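Local coordinates for F5/8 type C domain protein (Clostridium perfringens, PDB 7JRM) that probably binds mucin carbohydrate through a carbohydrate-binding module, as part of an O-glycopeptidase that recognises and hydrolyses mucins, at residues G129-S134 / N209-D214; D153-D158 / W213-W218; K160-K165 / M181-P186. All blocks are in the same frame, centred on the assembly; numbering follows the deposited sequence.

Contact 1 (G129-S134 / N209-D214). With CA (calcium ion), chain B.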
# COMPACT_ATOMS: atom_id res chain seq x y z
N GLY A 129 -20.55 -27.99 -20.99
CA GLY A 129 -20.86 -29.40 -20.98
C GLY A 129 -21.31 -29.86 -22.35
O GLY A 129 -22.29 -29.35 -22.89
N THR A 130 -20.58 -30.82 -22.91
CA THR A 130 -20.85 -31.29 -24.26
C THR A 130 -20.77 -32.81 -24.28
O THR A 130 -20.73 -33.47 -23.24
CB THR A 130 -19.88 -30.64 -25.26
OG1 THR A 130 -20.32 -30.91 -26.60
CG2 THR A 130 -18.46 -31.17 -25.07
N HIS A 131 -20.74 -33.38 -25.49
CA HIS A 131 -20.81 -34.82 -25.68
C HIS A 131 -20.16 -35.15 -27.01
O HIS A 131 -20.48 -34.53 -28.03
CB HIS A 131 -22.27 -35.29 -25.65
CG HIS A 131 -22.44 -36.77 -25.49
ND1 HIS A 131 -21.96 -37.68 -26.40
CD2 HIS A 131 -23.06 -37.49 -24.53
CE1 HIS A 131 -22.26 -38.90 -26.01
NE2 HIS A 131 -22.93 -38.82 -24.87
N SER A 132 -19.25 -36.12 -27.00
CA SER A 132 -18.61 -36.55 -28.24
C SER A 132 -19.63 -37.18 -29.17
O SER A 132 -20.60 -37.80 -28.73
CB SER A 132 -17.48 -37.54 -27.94
OG SER A 132 -17.96 -38.87 -27.98
N TYR A 133 -19.45 -36.98 -30.48
CA TYR A 133 -18.40 -36.14 -31.04
C TYR A 133 -18.86 -34.68 -31.04
O TYR A 133 -20.02 -34.40 -31.33
CB TYR A 133 -18.05 -36.59 -32.46
CG TYR A 133 -16.94 -35.81 -33.13
CD1 TYR A 133 -17.22 -34.74 -33.97
CD2 TYR A 133 -15.61 -36.15 -32.93
CE1 TYR A 133 -16.21 -34.03 -34.58
CE2 TYR A 133 -14.59 -35.44 -33.54
CZ TYR A 133 -14.89 -34.38 -34.36
OH TYR A 133 -13.88 -33.68 -34.97
N SER A 134 -17.96 -33.76 -30.70
CA SER A 134 -18.33 -32.37 -30.52
C SER A 134 -17.27 -31.45 -31.10
O SER A 134 -16.07 -31.70 -30.94
CB SER A 134 -18.55 -32.03 -29.04
OG SER A 134 -18.89 -30.67 -28.88
N ASN A 209 -15.13 -47.39 -28.13
CA ASN A 209 -16.53 -47.66 -27.79
C ASN A 209 -17.48 -46.61 -28.37
O ASN A 209 -18.57 -46.40 -27.84
CB ASN A 209 -16.73 -47.78 -26.28
CG ASN A 209 -16.35 -49.15 -25.75
OD1 ASN A 209 -15.37 -49.28 -25.01
ND2 ASN A 209 -17.12 -50.17 -26.12
N GLY A 210 -17.08 -45.96 -29.46
CA GLY A 210 -17.91 -44.93 -30.03
C GLY A 210 -18.09 -43.77 -29.06
O GLY A 210 -17.20 -43.45 -28.26
N ASN A 211 -19.25 -43.13 -29.13
CA ASN A 211 -19.58 -42.00 -28.28
C ASN A 211 -20.43 -42.39 -27.08
O ASN A 211 -21.04 -41.52 -26.45
CB ASN A 211 -20.27 -40.90 -29.10
CG ASN A 211 -21.65 -41.32 -29.58
OD1 ASN A 211 -22.01 -42.49 -29.54
ND2 ASN A 211 -22.43 -40.34 -30.03
N ASN A 212 -20.49 -43.68 -26.76
CA ASN A 212 -21.40 -44.16 -25.72
C ASN A 212 -21.05 -43.57 -24.36
O ASN A 212 -19.94 -43.77 -23.86
CB ASN A 212 -21.37 -45.68 -25.66
CG ASN A 212 -22.60 -46.26 -25.00
OD1 ASN A 212 -23.67 -45.65 -25.01
ND2 ASN A 212 -22.46 -47.44 -24.41
N TRP A 213 -21.99 -42.83 -23.78
CA TRP A 213 -21.84 -42.22 -22.46
C TRP A 213 -20.63 -41.29 -22.39
O TRP A 213 -19.98 -41.18 -21.35
CB TRP A 213 -21.76 -43.29 -21.37
CG TRP A 213 -22.96 -44.18 -21.34
CD1 TRP A 213 -22.99 -45.53 -21.56
CD2 TRP A 213 -24.32 -43.80 -21.06
NE1 TRP A 213 -24.27 -46.01 -21.45
CE2 TRP A 213 -25.11 -44.96 -21.14
CE3 TRP A 213 -24.94 -42.58 -20.76
CZ2 TRP A 213 -26.48 -44.95 -20.93
CZ3 TRP A 213 -26.30 -42.57 -20.55
CH2 TRP A 213 -27.06 -43.74 -20.64
N ASP A 214 -20.35 -40.60 -23.49
CA ASP A 214 -19.19 -39.71 -23.57
C ASP A 214 -19.57 -38.29 -23.14
O ASP A 214 -19.53 -37.33 -23.91
CB ASP A 214 -18.61 -39.72 -24.98
CG ASP A 214 -17.68 -40.90 -25.22
OD1 ASP A 214 -17.47 -41.69 -24.28
OD2 ASP A 214 -17.16 -41.02 -26.35
CA CA B . -15.95 -43.15 -26.20
O HOH W 1 -20.89 -38.40 -32.14
O HOH W 2 -17.57 -44.58 -25.14

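Contact 2 (D153-D158 / W213-W218). With CA (calcium ion), chain B.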
# COMPACT_ATOMS: atom_id res chain seq x y z
N ASP A 153 -17.46 -36.19 -17.38
CA ASP A 153 -18.40 -35.72 -16.38
C ASP A 153 -18.77 -36.85 -15.42
O ASP A 153 -18.89 -38.01 -15.82
CB ASP A 153 -19.66 -35.15 -17.05
CG ASP A 153 -20.60 -34.50 -16.06
OD1 ASP A 153 -20.27 -33.41 -15.54
OD2 ASP A 153 -21.68 -35.07 -15.80
N ARG A 154 -18.95 -36.50 -14.15
CA ARG A 154 -19.18 -37.50 -13.11
C ARG A 154 -20.56 -38.13 -13.17
O ARG A 154 -20.81 -39.10 -12.45
CB ARG A 154 -18.95 -36.87 -11.73
CG ARG A 154 -17.50 -36.52 -11.43
CD ARG A 154 -16.56 -37.64 -11.87
NE ARG A 154 -16.70 -38.83 -11.05
CZ ARG A 154 -15.93 -39.91 -11.16
NH1 ARG A 154 -16.13 -40.96 -10.37
NH2 ARG A 154 -14.96 -39.94 -12.06
N HIS A 155 -21.47 -37.60 -14.00
CA HIS A 155 -22.81 -38.18 -14.10
C HIS A 155 -22.78 -39.59 -14.69
O HIS A 155 -23.72 -40.36 -14.45
CB HIS A 155 -23.71 -37.27 -14.93
CG HIS A 155 -25.07 -37.85 -15.20
ND1 HIS A 155 -26.11 -37.74 -14.31
CD2 HIS A 155 -25.55 -38.53 -16.27
CE1 HIS A 155 -27.18 -38.33 -14.81
NE2 HIS A 155 -26.87 -38.82 -16.00
N VAL A 156 -21.74 -39.94 -15.43
CA VAL A 156 -21.65 -41.26 -16.06
C VAL A 156 -20.59 -42.09 -15.35
O VAL A 156 -19.94 -42.94 -15.97
CB VAL A 156 -21.34 -41.13 -17.56
CG1 VAL A 156 -22.52 -40.52 -18.30
CG2 VAL A 156 -20.08 -40.31 -17.78
N ALA A 157 -20.43 -41.87 -14.04
CA ALA A 157 -19.43 -42.61 -13.27
C ALA A 157 -19.74 -44.09 -13.17
O ALA A 157 -18.86 -44.86 -12.76
CB ALA A 157 -19.32 -42.01 -11.87
N ASP A 158 -20.95 -44.52 -13.53
CA ASP A 158 -21.34 -45.93 -13.46
C ASP A 158 -21.48 -46.56 -14.84
O ASP A 158 -21.97 -47.69 -14.94
CB ASP A 158 -22.65 -46.07 -12.69
CG ASP A 158 -23.73 -45.12 -13.17
OD1 ASP A 158 -24.70 -44.88 -12.42
OD2 ASP A 158 -23.62 -44.60 -14.30
N TRP A 213 -21.99 -42.83 -23.78
CA TRP A 213 -21.84 -42.22 -22.46
C TRP A 213 -20.63 -41.29 -22.39
O TRP A 213 -19.98 -41.18 -21.35
CB TRP A 213 -21.76 -43.29 -21.37
CG TRP A 213 -22.96 -44.18 -21.34
CD1 TRP A 213 -22.99 -45.53 -21.56
CD2 TRP A 213 -24.32 -43.80 -21.06
NE1 TRP A 213 -24.27 -46.01 -21.45
CE2 TRP A 213 -25.11 -44.96 -21.14
CE3 TRP A 213 -24.94 -42.58 -20.76
CZ2 TRP A 213 -26.48 -44.95 -20.93
CZ3 TRP A 213 -26.30 -42.57 -20.55
CH2 TRP A 213 -27.06 -43.74 -20.64
N ASP A 214 -20.35 -40.60 -23.49
CA ASP A 214 -19.19 -39.71 -23.57
C ASP A 214 -19.57 -38.29 -23.14
O ASP A 214 -19.53 -37.33 -23.91
CB ASP A 214 -18.61 -39.72 -24.98
CG ASP A 214 -17.68 -40.90 -25.22
OD1 ASP A 214 -17.47 -41.69 -24.28
OD2 ASP A 214 -17.16 -41.02 -26.35
N HIS A 215 -19.93 -38.16 -21.86
CA HIS A 215 -20.20 -36.86 -21.28
C HIS A 215 -18.88 -36.18 -20.96
O HIS A 215 -18.11 -36.67 -20.12
CB HIS A 215 -21.05 -37.00 -20.02
CG HIS A 215 -22.44 -37.52 -20.27
ND1 HIS A 215 -23.48 -37.32 -19.39
CD2 HIS A 215 -22.95 -38.23 -21.30
CE1 HIS A 215 -24.57 -37.88 -19.87
NE2 HIS A 215 -24.28 -38.44 -21.03
N ALA A 216 -18.60 -35.06 -21.62
CA ALA A 216 -17.33 -34.36 -21.49
C ALA A 216 -17.57 -32.91 -21.10
O ALA A 216 -18.53 -32.29 -21.56
CB ALA A 216 -16.52 -34.43 -22.79
N ASP A 217 -16.68 -32.38 -20.27
CA ASP A 217 -16.77 -31.01 -19.79
C ASP A 217 -15.52 -30.22 -20.15
O ASP A 217 -14.40 -30.72 -19.99
CB ASP A 217 -16.96 -30.95 -18.27
CG ASP A 217 -18.21 -31.65 -17.80
OD1 ASP A 217 -19.21 -31.65 -18.55
OD2 ASP A 217 -18.19 -32.19 -16.68
N TRP A 218 -15.72 -29.00 -20.64
CA TRP A 218 -14.66 -27.99 -20.69
C TRP A 218 -14.84 -27.13 -19.44
O TRP A 218 -15.46 -26.07 -19.46
CB TRP A 218 -14.74 -27.17 -21.97
CG TRP A 218 -14.65 -27.98 -23.23
CD1 TRP A 218 -15.68 -28.55 -23.92
CD2 TRP A 218 -13.45 -28.32 -23.94
NE1 TRP A 218 -15.20 -29.21 -25.02
CE2 TRP A 218 -13.84 -29.09 -25.06
CE3 TRP A 218 -12.09 -28.04 -23.75
CZ2 TRP A 218 -12.91 -29.59 -25.97
CZ3 TRP A 218 -11.18 -28.54 -24.66
CH2 TRP A 218 -11.59 -29.31 -25.76
CA CA B . -15.95 -43.15 -26.20
O HOH W 3 -23.47 -35.14 -17.67
O HOH W 2 -17.57 -44.58 -25.14

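Contact 3 (K160-K165 / M181-P186). With CA (calcium ion), chain B.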
# COMPACT_ATOMS: atom_id res chain seq x y z
N LYS A 160 -19.03 -47.28 -17.11
CA LYS A 160 -17.91 -48.15 -17.48
C LYS A 160 -17.17 -47.71 -18.74
O LYS A 160 -15.95 -47.54 -18.72
CB LYS A 160 -18.39 -49.59 -17.65
CG LYS A 160 -18.90 -50.24 -16.38
CD LYS A 160 -19.37 -51.67 -16.65
CE LYS A 160 -19.90 -52.33 -15.38
NZ LYS A 160 -20.96 -51.52 -14.72
N VAL A 161 -17.90 -47.52 -19.85
CA VAL A 161 -17.27 -47.42 -21.16
C VAL A 161 -16.95 -45.99 -21.58
O VAL A 161 -16.48 -45.78 -22.70
CB VAL A 161 -18.16 -48.07 -22.24
CG1 VAL A 161 -18.39 -49.53 -21.93
CG2 VAL A 161 -19.48 -47.32 -22.36
N SER A 162 -17.19 -45.00 -20.72
CA SER A 162 -16.96 -43.61 -21.09
C SER A 162 -15.48 -43.37 -21.41
O SER A 162 -14.60 -43.77 -20.65
CB SER A 162 -17.41 -42.68 -19.97
OG SER A 162 -18.83 -42.58 -19.94
N SER A 163 -15.23 -42.73 -22.55
CA SER A 163 -13.87 -42.44 -23.01
C SER A 163 -13.86 -41.40 -24.11
O SER A 163 -14.57 -41.55 -25.12
CB SER A 163 -13.19 -43.73 -23.50
OG SER A 163 -13.93 -44.32 -24.55
N VAL A 164 -13.08 -40.33 -23.95
CA VAL A 164 -12.99 -39.26 -24.93
C VAL A 164 -11.54 -38.82 -25.06
O VAL A 164 -10.65 -39.28 -24.33
CB VAL A 164 -13.88 -38.05 -24.55
CG1 VAL A 164 -15.34 -38.43 -24.58
CG2 VAL A 164 -13.48 -37.50 -23.19
N LYS A 165 -11.30 -37.91 -26.00
CA LYS A 165 -10.02 -37.23 -26.14
C LYS A 165 -10.30 -35.77 -26.48
O LYS A 165 -11.05 -35.48 -27.41
CB LYS A 165 -9.14 -37.86 -27.22
CG LYS A 165 -7.75 -37.25 -27.32
CD LYS A 165 -7.04 -37.67 -28.60
CE LYS A 165 -7.15 -39.16 -28.83
NZ LYS A 165 -7.39 -39.48 -30.27
N MET A 181 -9.12 -40.17 -22.18
CA MET A 181 -9.54 -39.96 -20.80
C MET A 181 -10.75 -40.85 -20.51
O MET A 181 -11.71 -40.86 -21.28
CB MET A 181 -9.88 -38.49 -20.55
CG MET A 181 -8.66 -37.62 -20.31
SD MET A 181 -9.09 -35.94 -19.83
CE MET A 181 -9.15 -36.11 -18.05
N ARG A 182 -10.68 -41.57 -19.40
CA ARG A 182 -11.73 -42.49 -18.99
C ARG A 182 -12.41 -41.97 -17.73
O ARG A 182 -12.15 -40.85 -17.27
CB ARG A 182 -11.15 -43.89 -18.80
CG ARG A 182 -10.16 -44.27 -19.89
CD ARG A 182 -9.87 -45.76 -19.91
NE ARG A 182 -9.28 -46.18 -21.18
CZ ARG A 182 -9.97 -46.54 -22.25
NH1 ARG A 182 -11.30 -46.53 -22.22
NH2 ARG A 182 -9.35 -46.90 -23.36
N ILE A 183 -13.30 -42.79 -17.16
CA ILE A 183 -14.08 -42.36 -16.00
C ILE A 183 -13.17 -42.02 -14.83
O ILE A 183 -13.34 -40.99 -14.16
CB ILE A 183 -15.12 -43.43 -15.63
CG1 ILE A 183 -16.23 -43.48 -16.68
CG2 ILE A 183 -15.70 -43.16 -14.25
CD1 ILE A 183 -17.16 -44.66 -16.53
N ASP A 184 -12.20 -42.89 -14.55
CA ASP A 184 -11.31 -42.71 -13.41
C ASP A 184 -10.06 -41.91 -13.74
O ASP A 184 -9.13 -41.88 -12.93
CB ASP A 184 -10.93 -44.07 -12.83
CG ASP A 184 -10.22 -44.96 -13.84
OD1 ASP A 184 -10.33 -44.70 -15.05
OD2 ASP A 184 -9.57 -45.94 -13.41
N THR A 185 -10.02 -41.25 -14.89
CA THR A 185 -8.88 -40.39 -15.23
C THR A 185 -9.06 -39.03 -14.57
O THR A 185 -10.05 -38.34 -14.85
CB THR A 185 -8.75 -40.23 -16.74
OG1 THR A 185 -8.71 -41.52 -17.36
CG2 THR A 185 -7.47 -39.47 -17.08
N PRO A 186 -8.15 -38.61 -13.69
CA PRO A 186 -8.28 -37.28 -13.07
C PRO A 186 -8.25 -36.18 -14.12
O PRO A 186 -7.68 -36.33 -15.20
CB PRO A 186 -7.07 -37.20 -12.14
CG PRO A 186 -6.68 -38.62 -11.88
CD PRO A 186 -7.01 -39.36 -13.15
CA CA B . -15.95 -43.15 -26.20
O HOH W 4 -14.16 -45.18 -18.61
O HOH W 2 -17.57 -44.58 -25.14

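Contact 1 (G129-S134 / N209-D214)
Asn211 and Asp214 carry most of this contact, against His131 and Ser132. Ahead of them, Gly210 gives its carbonyl O to the calcium ion at 2.4 Å. Its positive phi suits a glycine and belongs to the type II' turn from Asn209 to Asn212. At Asn211, CB presses on Ser132 O at 3.1 Å. Asn211 ND2 makes a weak hydrogen bond to the same Ser132 O at 3.4 Å. That oxygen belongs to the cis peptide between Ser132 and Tyr133 and also accepts from His131 ND1 at 2.7 Å, with the acceptor in the ring plane. This bond limits the turning of the imidazole. At the ring edge, His131 CE1 lies 2.9 Å from Asn211 O. A second turn, type II, carries the chain from Asn211 to Asp214. Trp213 sets out away from 129-134, and its ring meets Lys159 in a cation-pi contact. The backbone O of Asp214 stands over the centre of the His131 ring, 3.3 Å above the plane, and accepts a weak bond from Ser132 N. The Asp214 carboxylate grips calcium with both oxygens, OD2 at 2.5 Å. Ser132 OG donates to the anti lone pair of Asp214 OD2 at 2.8 Å, so a second-shell hydroxyl steadies this ligand. Ser132 leads from strand 127-131 in one sheet to strand 134-139 in the other. The 209-214 loop likewise runs from strand 199-205 to strand 215-224, so two crossings between the sheets meet here.

Contact 2 (D153-D158 / W213-W218)
Val156 and Asp153 meet His215 from two directions. Val156 CG1 sits over the centre of the His215 ring, 3.5 Å from its centroid, in a CH-pi contact. Val156 CG1 also touches Trp213 CE3 at 4.0 Å. The same methyl thus touches both residues. The His155 ring lies beside His215 rim to rim. The planes are only 4° apart with centroids 5.7 Å apart, so neither ring covers the other. The backbone of Asp153 pairs with His215. Its N donates to His215 O at 2.9 Å. With Asp217 hydrogen-bonded to Gly151 through the backbone, this extends the pairing of strands 145-152 and 215-224 just past the end of the first. These strands are antiparallel neighbours in one sheet of the carbohydrate-binding module, a beta-sandwich domain of the NPCBM family. The Asp153 side chain turns to Asp217, with CG anti to the backbone N (chi1 -173°). Asp153 OD1 lies 2.7 Å from Asp217 OD2, and the carboxylate planes are 76° apart. At this separation one of the two acids probably holds a proton. Asp153 OD1 also takes a weak hydrogen bond from Arg113 N. The other oxygen, Asp153 OD2, accepts from His155 N at 3.1 Å, which makes an Asx turn leading into the short 3-10 segment. A water joins the two segments as well. It donates to Asp153 OD2 at 2.6 Å and lies 2.8 Å from His215 ND1. Farther out, Ser162 touches both Val156 and Trp213. Ile112 and Leu114 of strand 112-115 touch Asp217. The His131 ring meets His215, inclined to it.

Contact 3 (K160-K165 / M181-P186)
Ile183, Met181 and Ser162 bury the most surface here. Ile183 reaches across with its longer branch. Its CG1, anti to the carbonyl carbon (chi1 -71°), rests on Ser162 CB at 3.6 Å, and CD1 reaches Lys160 N at 3.3 Å. Met181 acts through its backbone. Val164 N donates to Met181 O at 3.0 Å, and Met181 N returns a bond to Val164 O at 2.8 Å. The pair is an antiparallel hydrogen-bonded one. Met181 O also takes a CA-H...O contact from Ser163 CA at 3.2 Å. The Met181 side chain leads off to Val150 of strand 145-152. Ser162 O takes a CA-H...O contact from Arg182 CA. A water donates to Ser162 O and to Lys160 O, and accepts from Ile183 N. Arg182 lays NH1 near Ser163 CB, while its NH2 forms a salt bridge with Asp208. Asp208 gives its own carbonyl O to the calcium ion, so the salt bridge ties Arg182 to a residue of the metal site. Ser163 binds the ion twice, through O at 2.4 Å and OG at 2.9 Å. This is the open end of the beta hairpin 163-170/173-182, where pairing gives way to a calcium site with four backbone oxygens, three side-chain oxygens and a water.

How the contacts relate
All three contacts lie at one end of the carbohydrate-binding module, around one calcium ion. Contact 2 is the most buried. It holds strand 215-224 to the loop after strand 145-152, through ring packing and paired acids. Contacts 1 and 3 are only partly buried. Contact 1 is polar and rich in loop turns, whereas contact 3 adds one hydrogen-bonded strand pair at the edge of the other sheet. Contacts 1 and 2 share Trp213 and Asp214, and Thr130 N probably bonds to Ala216 O between them. Contact 3 is nested within both in the chain. A probable bond from Ser163 N to Asp214 OD1 joins it to them, beside the metal both residues bind.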